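ALDH21) (Physcomitrella patens subsp. patens, PDB 5MZ5) is an NADP(+)-dependent aldehyde dehydrogenase that oxidises succinic semialdehyde to succinate. Local coordinates at residues Pro71-Lys76 against Leu242-Glu247; Leu122-Gly127 against Asn351-Asp356; Glu105-Glu110 against Glu226-Ile231. All blocks are in the same frame, centred on the assembly; numbering follows the deposited sequence.

Contact 1 (Pro71-Lys76 against Leu242-Glu247); sequences PQATHK and LPVSRE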
ATOM      1  N   PRO A  71      26.036  36.758  -9.082  1.00 30.84           N
ATOM      2  CA  PRO A  71      25.117  37.907  -9.113  1.00 30.85           C
ATOM      3  C   PRO A  71      24.102  37.842  -7.971  1.00 36.60           C
ATOM      4  O   PRO A  71      23.644  36.759  -7.599  1.00 34.69           O
ATOM      5  CB  PRO A  71      24.396  37.754 -10.461  1.00 31.95           C
ATOM      6  CG  PRO A  71      25.244  36.849 -11.269  1.00 36.36           C
ATOM      7  CD  PRO A  71      25.856  35.914 -10.282  1.00 33.13           C
ATOM      8  N   GLN A  72      23.797  38.995  -7.379  1.00 36.82           N
ATOM      9  CA  GLN A  72      22.808  39.068  -6.313  1.00 37.50           C
ATOM     10  C   GLN A  72      21.488  39.517  -6.921  1.00 40.57           C
ATOM     11  O   GLN A  72      21.450  40.532  -7.619  1.00 40.60           O
ATOM     12  CB  GLN A  72      23.254  39.991  -5.169  1.00 40.01           C
ATOM     13  CG  GLN A  72      22.372  39.829  -3.936  1.00 66.67           C
ATOM     14  CD  GLN A  72      22.930  40.541  -2.742  1.00 98.21           C
ATOM     15  OE1 GLN A  72      22.772  41.757  -2.578  1.00 99.52           O
ATOM     16  NE2 GLN A  72      23.536  39.777  -1.848  1.00 88.60           N
ATOM     17  N   ALA A  73      20.417  38.738  -6.680  1.00 35.92           N
ATOM     18  CA  ALA A  73      19.087  39.037  -7.211  1.00 35.12           C
ATOM     19  C   ALA A  73      18.468  40.242  -6.522  1.00 37.92           C
ATOM     20  O   ALA A  73      18.615  40.418  -5.311  1.00 38.00           O
ATOM     21  CB  ALA A  73      18.170  37.823  -7.067  1.00 35.15           C
ATOM     22  N   THR A  74      17.781  41.077  -7.298  1.00 34.18           N
ATOM     23  CA  THR A  74      17.081  42.239  -6.741  1.00 34.15           C
ATOM     24  C   THR A  74      15.677  41.774  -6.323  1.00 38.12           C
ATOM     25  O   THR A  74      15.278  40.645  -6.627  1.00 36.21           O
ATOM     26  CB  THR A  74      17.006  43.388  -7.760  1.00 35.71           C
ATOM     27  OG1 THR A  74      16.206  42.980  -8.871  1.00 36.38           O
ATOM     28  CG2 THR A  74      18.394  43.881  -8.225  1.00 29.14           C
ATOM     29  N   HIS A  75      14.925  42.659  -5.673  1.00 35.60           N
ATOM     30  CA  HIS A  75      13.541  42.435  -5.271  1.00 35.13           C
ATOM     31  C   HIS A  75      12.669  42.146  -6.513  1.00 35.47           C
ATOM     32  O   HIS A  75      11.805  41.272  -6.457  1.00 33.40           O
ATOM     33  CB  HIS A  75      13.025  43.666  -4.527  1.00 36.73           C
ATOM     34  CG  HIS A  75      11.672  43.471  -3.931  1.00 41.15           C
ATOM     35  ND1 HIS A  75      10.512  43.706  -4.667  1.00 43.48           N
ATOM     36  CD2 HIS A  75      11.332  43.055  -2.689  1.00 43.58           C
ATOM     37  CE1 HIS A  75       9.510  43.405  -3.855  1.00 43.31           C
ATOM     38  NE2 HIS A  75       9.953  43.008  -2.653  1.00 43.50           N
ATOM     39  N   LYS A  76      12.911  42.887  -7.620  1.00 31.77           N
ATOM     40  CA  LYS A  76      12.199  42.727  -8.878  1.00 32.25           C
ATOM     41  C   LYS A  76      12.449  41.332  -9.467  1.00 36.09           C
ATOM     42  O   LYS A  76      11.500  40.725  -9.965  1.00 36.10           O
ATOM     43  CB  LYS A  76      12.557  43.836  -9.879  1.00 34.91           C
ATOM     44  CG  LYS A  76      11.539  43.964 -11.008  1.00 48.85           C
ATOM     45  CD  LYS A  76      12.209  44.272 -12.343  1.00 60.08           C
ATOM     46  CE  LYS A  76      11.221  44.580 -13.443  1.00 68.81           C
ATOM     47  NZ  LYS A  76      10.485  43.369 -13.885  1.00 77.48           N
ATOM     48  N   LEU A 242      18.155  31.678  -6.894  1.00 33.32           N
ATOM     49  CA  LEU A 242      18.659  33.011  -6.590  1.00 34.96           C
ATOM     50  C   LEU A 242      19.251  33.163  -5.169  1.00 38.77           C
ATOM     51  O   LEU A 242      18.498  33.124  -4.190  1.00 36.37           O
ATOM     52  CB  LEU A 242      17.563  34.091  -6.773  1.00 35.49           C
ATOM     53  CG  LEU A 242      16.419  33.866  -7.754  1.00 41.89           C
ATOM     54  CD1 LEU A 242      15.127  34.451  -7.199  1.00 42.58           C
ATOM     55  CD2 LEU A 242      16.723  34.522  -9.099  1.00 45.87           C
ATOM     56  N   PRO A 243      20.580  33.386  -5.032  1.00 37.91           N
ATOM     57  CA  PRO A 243      21.138  33.737  -3.708  1.00 38.57           C
ATOM     58  C   PRO A 243      20.587  35.142  -3.417  1.00 41.54           C
ATOM     59  O   PRO A 243      20.590  36.018  -4.291  1.00 41.58           O
ATOM     60  CB  PRO A 243      22.660  33.743  -3.945  1.00 40.89           C
ATOM     61  CG  PRO A 243      22.847  33.131  -5.317  1.00 44.79           C
ATOM     62  CD  PRO A 243      21.617  33.467  -6.074  1.00 39.77           C
ATOM     63  N   VAL A 244      19.974  35.311  -2.257  1.00 38.11           N
ATOM     64  CA  VAL A 244      19.253  36.552  -1.955  1.00 38.05           C
ATOM     65  C   VAL A 244      19.845  37.279  -0.731  1.00 41.70           C
ATOM     66  O   VAL A 244      20.314  36.644   0.233  1.00 40.49           O
ATOM     67  CB  VAL A 244      17.720  36.217  -1.838  1.00 41.12           C
ATOM     68  CG1 VAL A 244      16.920  37.288  -1.126  1.00 40.68           C
ATOM     69  CG2 VAL A 244      17.115  35.944  -3.212  1.00 41.00           C
ATOM     70  N   SER A 245      19.849  38.623  -0.815  1.00 38.76           N
ATOM     71  CA  SER A 245      20.295  39.526   0.248  1.00 40.01           C
ATOM     72  C   SER A 245      19.279  39.481   1.403  1.00 44.10           C
ATOM     73  O   SER A 245      18.121  39.092   1.216  1.00 43.10           O
ATOM     74  CB  SER A 245      20.418  40.959  -0.272  1.00 44.53           C
ATOM     75  OG  SER A 245      19.177  41.478  -0.734  1.00 55.45           O
ATOM     76  N   ARG A 246      19.712  39.921   2.579  1.00 41.29           N
ATOM     77  CA  ARG A 246      18.903  39.964   3.791  1.00 40.74           C
ATOM     78  C   ARG A 246      17.633  40.808   3.618  1.00 43.30           C
ATOM     79  O   ARG A 246      16.577  40.413   4.098  1.00 41.56           O
ATOM     80  CB  ARG A 246      19.750  40.498   4.952  1.00 39.32           C
ATOM     81  CG  ARG A 246      19.203  40.078   6.292  1.00 41.94           C
ATOM     82  CD  ARG A 246      19.958  40.710   7.407  1.00 42.13           C
ATOM     83  NE  ARG A 246      19.212  40.635   8.658  1.00 43.62           N
ATOM     84  CZ  ARG A 246      19.656  41.130   9.800  1.00 55.84           C
ATOM     85  NH1 ARG A 246      20.838  41.730   9.855  1.00 46.58           N
ATOM     86  NH2 ARG A 246      18.930  41.023  10.901  1.00 41.86           N
ATOM     87  N   GLU A 247      17.733  41.932   2.886  1.00 41.27           N
ATOM     88  CA  GLU A 247      16.633  42.874   2.655  1.00 41.99           C
ATOM     89  C   GLU A 247      15.419  42.263   1.922  1.00 45.36           C
ATOM     90  O   GLU A 247      14.307  42.796   2.049  1.00 46.04           O
ATOM     91  CB  GLU A 247      17.075  44.209   1.964  1.00 44.06           C
ATOM     92  CG  GLU A 247      18.364  44.242   1.144  1.00 56.84           C
ATOM     93  CD  GLU A 247      19.663  44.418   1.908  1.00 72.66           C
ATOM     94  OE1 GLU A 247      19.983  45.572   2.276  1.00 73.12           O
ATOM     95  OE2 GLU A 247      20.380  43.410   2.104  1.00 53.03           O
TER

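Contact 2 (Leu122-Gly127 against Asn351-Asp356); sequences LTMESG and NPFEED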
ATOM      1  N   LEU A 122      32.381  21.765  -4.269  1.00 29.21           N
ATOM      2  CA  LEU A 122      31.798  21.476  -2.966  1.00 28.80           C
ATOM      3  C   LEU A 122      32.804  21.659  -1.857  1.00 30.06           C
ATOM      4  O   LEU A 122      32.515  22.357  -0.898  1.00 29.73           O
ATOM      5  CB  LEU A 122      31.271  20.045  -2.925  1.00 29.51           C
ATOM      6  CG  LEU A 122      29.793  19.829  -3.009  1.00 36.23           C
ATOM      7  CD1 LEU A 122      29.491  18.344  -2.945  1.00 35.74           C
ATOM      8  CD2 LEU A 122      29.057  20.546  -1.854  1.00 41.62           C
ATOM      9  N   THR A 123      33.985  21.031  -1.977  1.00 26.13           N
ATOM     10  CA  THR A 123      35.073  21.150  -1.000  1.00 25.90           C
ATOM     11  C   THR A 123      35.509  22.615  -0.844  1.00 29.72           C
ATOM     12  O   THR A 123      35.669  23.101   0.274  1.00 27.34           O
ATOM     13  CB  THR A 123      36.226  20.225  -1.409  1.00 30.74           C
ATOM     14  OG1 THR A 123      35.806  18.908  -1.108  1.00 30.53           O
ATOM     15  CG2 THR A 123      37.542  20.527  -0.654  1.00 28.30           C
ATOM     16  N   MET A 124      35.674  23.311  -1.973  1.00 28.91           N
ATOM     17  CA  MET A 124      36.061  24.713  -2.010  1.00 30.40           C
ATOM     18  C   MET A 124      35.073  25.612  -1.226  1.00 34.31           C
ATOM     19  O   MET A 124      35.497  26.337  -0.317  1.00 33.74           O
ATOM     20  CB  MET A 124      36.239  25.159  -3.481  1.00 33.93           C
ATOM     21  CG  MET A 124      36.785  26.568  -3.664  1.00 39.52           C
ATOM     22  SD  MET A 124      35.465  27.810  -3.523  1.00 46.55           S
ATOM     23  CE  MET A 124      34.714  27.642  -5.154  1.00 43.27           C
ATOM     24  N   GLU A 125      33.775  25.570  -1.576  1.00 30.37           N
ATOM     25  CA  GLU A 125      32.806  26.460  -0.937  1.00 30.26           C
ATOM     26  C   GLU A 125      32.331  26.014   0.454  1.00 33.87           C
ATOM     27  O   GLU A 125      31.818  26.852   1.189  1.00 32.65           O
ATOM     28  CB  GLU A 125      31.607  26.715  -1.855  1.00 30.85           C
ATOM     29  CG  GLU A 125      30.658  25.529  -1.979  1.00 36.89           C
ATOM     30  CD  GLU A 125      29.386  25.805  -2.747  1.00 46.59           C
ATOM     31  OE1 GLU A 125      29.116  26.989  -3.043  1.00 37.95           O
ATOM     32  OE2 GLU A 125      28.642  24.842  -3.031  1.00 36.88           O
ATOM     33  N   SER A 126      32.428  24.711   0.785  1.00 29.94           N
ATOM     34  CA  SER A 126      31.938  24.242   2.081  1.00 29.55           C
ATOM     35  C   SER A 126      33.046  23.948   3.087  1.00 32.81           C
ATOM     36  O   SER A 126      32.784  23.925   4.292  1.00 32.35           O
ATOM     37  CB  SER A 126      31.022  23.030   1.909  1.00 31.01           C
ATOM     38  OG  SER A 126      31.765  21.849   1.659  1.00 33.01           O
ATOM     39  N   GLY A 127      34.260  23.712   2.591  1.00 27.34           N
ATOM     40  CA  GLY A 127      35.387  23.357   3.439  1.00 27.15           C
ATOM     41  C   GLY A 127      35.398  21.889   3.838  1.00 30.90           C
ATOM     42  O   GLY A 127      36.237  21.476   4.640  1.00 31.12           O
ATOM     43  N   ASN A 351      44.097  20.674   5.234  1.00 32.24           N
ATOM     44  CA  ASN A 351      43.657  21.064   3.900  1.00 32.15           C
ATOM     45  C   ASN A 351      42.583  20.084   3.372  1.00 35.28           C
ATOM     46  O   ASN A 351      42.903  18.920   3.120  1.00 34.76           O
ATOM     47  CB  ASN A 351      44.866  21.135   2.956  1.00 30.71           C
ATOM     48  CG  ASN A 351      44.563  21.594   1.552  1.00 41.06           C
ATOM     49  OD1 ASN A 351      43.411  21.785   1.153  1.00 30.54           O
ATOM     50  ND2 ASN A 351      45.614  21.791   0.776  1.00 35.21           N
ATOM     51  N   PRO A 352      41.312  20.542   3.207  1.00 30.01           N
ATOM     52  CA  PRO A 352      40.249  19.621   2.762  1.00 28.48           C
ATOM     53  C   PRO A 352      40.457  19.075   1.344  1.00 31.78           C
ATOM     54  O   PRO A 352      39.852  18.063   0.997  1.00 29.61           O
ATOM     55  CB  PRO A 352      38.973  20.458   2.919  1.00 28.85           C
ATOM     56  CG  PRO A 352      39.440  21.867   2.767  1.00 33.31           C
ATOM     57  CD  PRO A 352      40.764  21.889   3.467  1.00 30.09           C
ATOM     58  N   PHE A 353      41.355  19.710   0.554  1.00 28.38           N
ATOM     59  CA  PHE A 353      41.697  19.255  -0.797  1.00 28.41           C
ATOM     60  C   PHE A 353      42.649  18.051  -0.801  1.00 33.86           C
ATOM     61  O   PHE A 353      42.802  17.405  -1.843  1.00 33.37           O
ATOM     62  CB  PHE A 353      42.231  20.405  -1.657  1.00 29.90           C
ATOM     63  CG  PHE A 353      41.178  21.436  -1.980  1.00 30.76           C
ATOM     64  CD1 PHE A 353      40.283  21.237  -3.031  1.00 32.08           C
ATOM     65  CD2 PHE A 353      41.074  22.610  -1.229  1.00 32.92           C
ATOM     66  CE1 PHE A 353      39.311  22.200  -3.336  1.00 32.35           C
ATOM     67  CE2 PHE A 353      40.099  23.572  -1.531  1.00 34.43           C
ATOM     68  CZ  PHE A 353      39.233  23.361  -2.590  1.00 31.81           C
ATOM     69  N   GLU A 354      43.265  17.736   0.368  1.00 32.47           N
ATOM     70  CA  GLU A 354      44.139  16.563   0.515  1.00 33.29           C
ATOM     71  C   GLU A 354      43.253  15.329   0.591  1.00 35.24           C
ATOM     72  O   GLU A 354      42.215  15.366   1.247  1.00 34.30           O
ATOM     73  CB  GLU A 354      45.021  16.630   1.782  1.00 35.65           C
ATOM     74  CG  GLU A 354      45.993  17.801   1.873  1.00 49.49           C
ATOM     75  CD  GLU A 354      47.196  17.846   0.945  1.00 78.57           C
ATOM     76  OE1 GLU A 354      47.394  16.900   0.146  1.00 73.37           O
ATOM     77  OE2 GLU A 354      47.950  18.842   1.029  1.00 77.84           O
ATOM     78  N   GLU A 355      43.651  14.259  -0.108  1.00 31.99           N
ATOM     79  CA  GLU A 355      42.952  12.993  -0.156  0.50 32.19           C
ATOM     80  C   GLU A 355      42.861  12.306   1.196  1.00 38.02           C
ATOM     81  O   GLU A 355      41.860  11.644   1.453  1.00 37.46           O
ATOM     82  CB  GLU A 355      43.611  12.059  -1.178  1.00 34.41           C
ATOM     83  CG  GLU A 355      43.605  12.585  -2.612  1.00 44.85           C
ATOM     84  CD  GLU A 355      42.239  12.727  -3.260  1.00 61.88           C
ATOM     85  OE1 GLU A 355      41.340  11.926  -2.925  1.00 50.94           O
ATOM     86  OE2 GLU A 355      42.068  13.628  -4.113  1.00 64.00           O
ATOM     87  N   ASP A 356      43.878  12.460   2.073  1.00 35.96           N
ATOM     88  CA  ASP A 356      43.877  11.798   3.384  1.00 35.94           C
ATOM     89  C   ASP A 356      43.341  12.684   4.550  1.00 39.78           C
ATOM     90  O   ASP A 356      43.341  12.221   5.687  1.00 40.45           O
ATOM     91  CB  ASP A 356      45.267  11.222   3.702  1.00 37.95           C
ATOM     92  CG  ASP A 356      46.393  12.239   3.755  1.00 49.81           C
ATOM     93  OD1 ASP A 356      46.151  13.421   3.403  1.00 50.32           O
ATOM     94  OD2 ASP A 356      47.530  11.844   4.084  1.00 59.02           O
TER

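Contact 3 (Glu105-Glu110 against Glu226-Ile231); sequences EKVVAE and EILHKI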
ATOM      1  N   GLU A 105      16.495  12.005 -14.924  1.00 24.60           N
ATOM      2  CA  GLU A 105      17.516  11.115 -15.478  1.00 23.67           C
ATOM      3  C   GLU A 105      18.618  11.912 -16.169  1.00 27.15           C
ATOM      4  O   GLU A 105      19.781  11.497 -16.138  1.00 26.76           O
ATOM      5  CB  GLU A 105      16.906  10.085 -16.442  1.00 24.66           C
ATOM      6  CG  GLU A 105      16.069   9.036 -15.732  1.00 29.32           C
ATOM      7  CD  GLU A 105      15.471   7.983 -16.646  1.00 48.79           C
ATOM      8  OE1 GLU A 105      14.958   8.332 -17.735  1.00 61.12           O
ATOM      9  OE2 GLU A 105      15.503   6.798 -16.255  1.00 53.08           O
ATOM     10  N   LYS A 106      18.251  13.051 -16.790  1.00 23.37           N
ATOM     11  CA  LYS A 106      19.207  13.940 -17.443  1.00 23.91           C
ATOM     12  C   LYS A 106      20.084  14.633 -16.392  1.00 26.10           C
ATOM     13  O   LYS A 106      21.259  14.850 -16.640  1.00 24.92           O
ATOM     14  CB  LYS A 106      18.505  14.950 -18.365  1.00 27.37           C
ATOM     15  CG  LYS A 106      18.108  14.344 -19.698  1.00 34.02           C
ATOM     16  CD  LYS A 106      17.332  15.342 -20.554  1.00 42.59           C
ATOM     17  CE  LYS A 106      16.873  14.708 -21.847  1.00 42.34           C
ATOM     18  NZ  LYS A 106      16.583  15.727 -22.893  1.00 52.23           N
ATOM     19  N   VAL A 107      19.519  14.926 -15.195  1.00 22.94           N
ATOM     20  CA  VAL A 107      20.266  15.510 -14.076  1.00 21.94           C
ATOM     21  C   VAL A 107      21.288  14.454 -13.576  1.00 27.21           C
ATOM     22  O   VAL A 107      22.453  14.792 -13.398  1.00 27.00           O
ATOM     23  CB  VAL A 107      19.340  16.030 -12.925  1.00 23.27           C
ATOM     24  CG1 VAL A 107      20.158  16.525 -11.731  1.00 21.86           C
ATOM     25  CG2 VAL A 107      18.413  17.127 -13.421  1.00 22.20           C
ATOM     26  N   VAL A 108      20.846  13.187 -13.404  1.00 24.55           N
ATOM     27  CA  VAL A 108      21.691  12.052 -12.990  1.00 25.47           C
ATOM     28  C   VAL A 108      22.915  11.919 -13.936  1.00 32.19           C
ATOM     29  O   VAL A 108      24.052  11.881 -13.450  1.00 32.19           O
ATOM     30  CB  VAL A 108      20.872  10.732 -12.882  1.00 28.34           C
ATOM     31  CG1 VAL A 108      21.775   9.502 -12.764  1.00 28.24           C
ATOM     32  CG2 VAL A 108      19.886  10.787 -11.719  1.00 27.21           C
ATOM     33  N   ALA A 109      22.672  11.937 -15.268  1.00 29.41           N
ATOM     34  CA  ALA A 109      23.690  11.833 -16.318  1.00 30.05           C
ATOM     35  C   ALA A 109      24.700  12.988 -16.282  1.00 33.01           C
ATOM     36  O   ALA A 109      25.904  12.748 -16.410  1.00 31.58           O
ATOM     37  CB  ALA A 109      23.035  11.740 -17.696  1.00 31.00           C
ATOM     38  N   GLU A 110      24.218  14.221 -16.065  1.00 29.59           N
ATOM     39  CA  GLU A 110      25.081  15.402 -15.969  1.00 29.56           C
ATOM     40  C   GLU A 110      25.912  15.428 -14.679  1.00 32.10           C
ATOM     41  O   GLU A 110      27.069  15.845 -14.730  1.00 32.94           O
ATOM     42  CB  GLU A 110      24.289  16.691 -16.165  1.00 31.27           C
ATOM     43  CG  GLU A 110      24.447  17.294 -17.553  1.00 46.43           C
ATOM     44  CD  GLU A 110      25.738  18.065 -17.776  1.00 70.21           C
ATOM     45  OE1 GLU A 110      25.842  19.207 -17.275  1.00 69.09           O
ATOM     46  OE2 GLU A 110      26.635  17.537 -18.474  1.00 61.72           O
ATOM     47  N   GLU A 226      22.454  25.208 -13.888  1.00 29.01           N
ATOM     48  CA  GLU A 226      23.089  25.091 -15.209  1.00 28.68           C
ATOM     49  C   GLU A 226      22.594  23.826 -15.904  1.00 30.63           C
ATOM     50  O   GLU A 226      22.265  23.853 -17.097  1.00 29.73           O
ATOM     51  CB  GLU A 226      24.618  25.010 -15.091  1.00 30.37           C
ATOM     52  CG  GLU A 226      25.328  26.282 -14.685  1.00 40.08           C
ATOM     53  CD  GLU A 226      26.789  26.087 -14.308  1.00 58.11           C
ATOM     54  OE1 GLU A 226      27.281  26.878 -13.472  1.00 59.02           O
ATOM     55  OE2 GLU A 226      27.434  25.146 -14.826  1.00 42.62           O
ATOM     56  N   ILE A 227      22.566  22.715 -15.149  1.00 26.86           N
ATOM     57  CA  ILE A 227      22.105  21.414 -15.626  1.00 26.56           C
ATOM     58  C   ILE A 227      20.625  21.524 -16.047  1.00 30.23           C
ATOM     59  O   ILE A 227      20.290  21.167 -17.164  1.00 30.97           O
ATOM     60  CB  ILE A 227      22.349  20.323 -14.542  1.00 28.57           C
ATOM     61  CG1 ILE A 227      23.863  20.064 -14.352  1.00 28.58           C
ATOM     62  CG2 ILE A 227      21.556  19.034 -14.846  1.00 28.56           C
ATOM     63  CD1 ILE A 227      24.256  19.360 -13.061  1.00 30.30           C
ATOM     64  N   LEU A 228      19.774  22.086 -15.172  1.00 25.90           N
ATOM     65  CA  LEU A 228      18.342  22.233 -15.400  1.00 25.30           C
ATOM     66  C   LEU A 228      17.998  23.109 -16.583  1.00 28.16           C
ATOM     67  O   LEU A 228      17.059  22.800 -17.306  1.00 27.59           O
ATOM     68  CB  LEU A 228      17.632  22.726 -14.122  1.00 24.92           C
ATOM     69  CG  LEU A 228      17.545  21.745 -12.961  1.00 27.82           C
ATOM     70  CD1 LEU A 228      16.886  22.400 -11.779  1.00 27.33           C
ATOM     71  CD2 LEU A 228      16.803  20.468 -13.358  1.00 26.52           C
ATOM     72  N   HIS A 229      18.776  24.184 -16.794  1.00 24.47           N
ATOM     73  CA  HIS A 229      18.624  25.134 -17.893  1.00 24.27           C
ATOM     74  C   HIS A 229      18.710  24.461 -19.271  1.00 26.82           C
ATOM     75  O   HIS A 229      17.999  24.861 -20.180  1.00 25.95           O
ATOM     76  CB  HIS A 229      19.671  26.268 -17.754  1.00 25.57           C
ATOM     77  CG  HIS A 229      19.819  27.113 -18.982  1.00 30.44           C
ATOM     78  ND1 HIS A 229      18.769  27.908 -19.451  1.00 32.67           N
ATOM     79  CD2 HIS A 229      20.865  27.226 -19.833  1.00 32.39           C
ATOM     80  CE1 HIS A 229      19.217  28.474 -20.561  1.00 32.30           C
ATOM     81  NE2 HIS A 229      20.472  28.102 -20.829  1.00 32.93           N
ATOM     82  N   LYS A 230      19.567  23.438 -19.421  1.00 25.16           N
ATOM     83  CA  LYS A 230      19.775  22.708 -20.674  1.00 26.18           C
ATOM     84  C   LYS A 230      18.715  21.620 -20.926  1.00 32.74           C
ATOM     85  O   LYS A 230      18.757  20.980 -21.974  1.00 34.10           O
ATOM     86  CB  LYS A 230      21.194  22.090 -20.698  1.00 29.64           C
ATOM     87  CG  LYS A 230      22.342  23.114 -20.654  1.00 44.20           C
ATOM     88  CD  LYS A 230      23.736  22.443 -20.481  1.00 56.00           C
ATOM     89  CE  LYS A 230      24.039  21.930 -19.080  1.00 62.98           C
ATOM     90  NZ  LYS A 230      25.464  21.542 -18.898  1.00 65.35           N
ATOM     91  N   ILE A 231      17.763  21.405 -19.987  1.00 29.72           N
ATOM     92  CA  ILE A 231      16.749  20.354 -20.144  1.00 29.08           C
ATOM     93  C   ILE A 231      15.454  20.927 -20.755  1.00 34.43           C
ATOM     94  O   ILE A 231      14.686  21.626 -20.088  1.00 33.20           O
ATOM     95  CB  ILE A 231      16.532  19.538 -18.837  1.00 30.65           C
ATOM     96  CG1 ILE A 231      17.866  18.899 -18.373  1.00 29.31           C
ATOM     97  CG2 ILE A 231      15.430  18.474 -19.029  1.00 30.56           C
ATOM     98  CD1 ILE A 231      17.876  18.373 -16.948  1.00 28.20           C
TER

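Contact 1 (Pro71-Lys76 against Leu242-Glu247)
In the Rossmann-type coenzyme domain, A73 and Q72 lie against the loop L242-E247, which follows an outermost strand, 239-241, of the coenzyme-domain sheet. Segment 71-76 leaves strand 66-71 and enters helix 75-94. No hydrogen bond joins the two segments, and the contact rests on van der Waals fit. A73 points its methyl at the loop. Its CB meets L242 CB at 3.8 Å, and V244 CG2 lies farther off, 4.4 Å from A73 CB. A73 N stands 3.6 Å from P243 O. I42 of strand 38-44 touches both A73 and P243, and I78 of helix 75-94 packs on L242 and V244.

Q72 makes the second half of the contact. Its CG is anti to the backbone N (chi1 -168°), and the chain stays extended beyond it. The amide group ends up beside S245. Q72 OE1 approaches S245 CB at 3.4 Å, and Q72 CD is 3.5 Å from the same CB. The amide covers the serine methylene and does not bond its hydroxyl. An alanine here would lack the amide and would probably leave S245 CB without this cover and the loop less firmly held at that point.

The loop matters for the coenzyme. R246 binds NADP(+) in a structure of this protein, although no coenzyme is bound to this chain. V244 and P243 lie near K212 and S215, two further NADP(+)-binding residues. Across from the loop, T74 is the N-cap of helix 75-94: its side chain caps a backbone N just past the segment, and its own N is bonded to D77 OD2. Beside the coenzyme residue R246, S245 OG remains 4.0 Å from Q72 OE1.

Contact 2 (Leu122-Gly127 against Asn351-Asp356)
T123 CG2 sits over the centre of the F353 ring, in a CH-pi contact between the coenzyme domain and the catalytic domain of the aldehyde dehydrogenase fold. T123 belongs to the last turns of helix 115-126, and F353 to the loop between helices 333-345 and 365-380. The methyl T123 CG2 is 3.6 Å from the F353 ring centroid and 12° off the ring normal. M124 meets the same ring at its tip. F353 CZ is 3.5 Å from M124 CA, and M124 CB lies at the ring edge, in its plane. P352 packs next to the phenylalanine. Its CB is 3.8 Å from T123 CG2 and 3.4 Å from G127 O.

The second shell fixes these groups. F353 has CG anti to its carbonyl carbon (chi1 -68°), which sets the start of the ring beside its own backbone N. That N donates to N351 OD1 at 3.0 Å, closing an Asx turn. A type I beta turn from N351 to E354 holds the same loop. P352 is also tied by a backbone bond to I130, at the start of helix 130-151. E355 forms salt bridges with K131 and R134 of that helix.

On the helix side, one turn before S126, L122 O accepts two donors from opposite faces of its carbonyl plane, S126 OG at 2.7 Å and S126 N at 2.9 Å. T123 OG1 bonds to K128 O, so the polar branch is engaged while CG2 faces the ring. G127 leaves the helix with a positive phi of 80°, yet its N still bonds to T123 O. G127 O lies against P352, whose CG is 3.7 Å from it.

Contact 3 (Glu105-Glu110 against Glu226-Ile231)
E110 OE1 accepts from K230 NZ at 2.9 Å, a salt bridge between helix 97-113 and the residue just past helix 219-229. The ammonium sits above the carboxylate plane, 57° out of it. The E110 chain bends at chi2 (-79°), with CD folded back from an extended path. The two side chains meet at about a right angle. I227 CG1 also approaches E110 OE1, at 3.6 Å. R114 NH1 adds a long, weak ion pair to E110 OE1. R114 NH2 forms a salt bridge with E226, whose OE2 is 6.6 Å from E110 OE1.

Beneath the charges lies an apolar layer. I227 CG2 packs on E110 CB and is 3.8 Å from V107 CA. V107 CG2 is set among three side chains of the other segment. L228 CD2 is 3.7 Å from it, I231 CD1 3.8 Å, and I227 CG2 3.9 Å. I231 also slides past K106, with CD1 3.8 Å from K106 CB. The ammonium of K106 is engaged elsewhere, in salt bridges with E232 and E233 just past the segment.

Helix 219-229 is the connection of a beta-alpha-beta crossover. It links the parallel neighbours 209-212 and 239-241 of the coenzyme sheet. The contact thus packs a helix of the N-terminal part of the chain against that crossover. F144 of helix 130-151 touches V107 as well. With K230 and R114 close by, the two like-charged carboxylates of E110 and E226 are probably kept from strong mutual repulsion.

In the fold
From the N terminus, the chain first gives segment 71-76 at the start of helix 75-94, then 105-110 in helix 97-113, then 122-127 at the end of helix 115-126. Their partners follow in a different order. Segment 226-231 closes contact 3. Segment 242-247 then closes contact 1, which therefore encloses contact 3 along the chain. Contact 2 closes last, at 351-356, and crosses both others. Contacts 1 and 3 tie the early part of the chain to the edge of the Rossmann sheet, at the loop after strand 239-241 and at helix 219-229. Contact 2 reaches on to the catalytic domain. No two contacts touch, the nearest atoms of contacts 1 and 2 being about 9 Å apart.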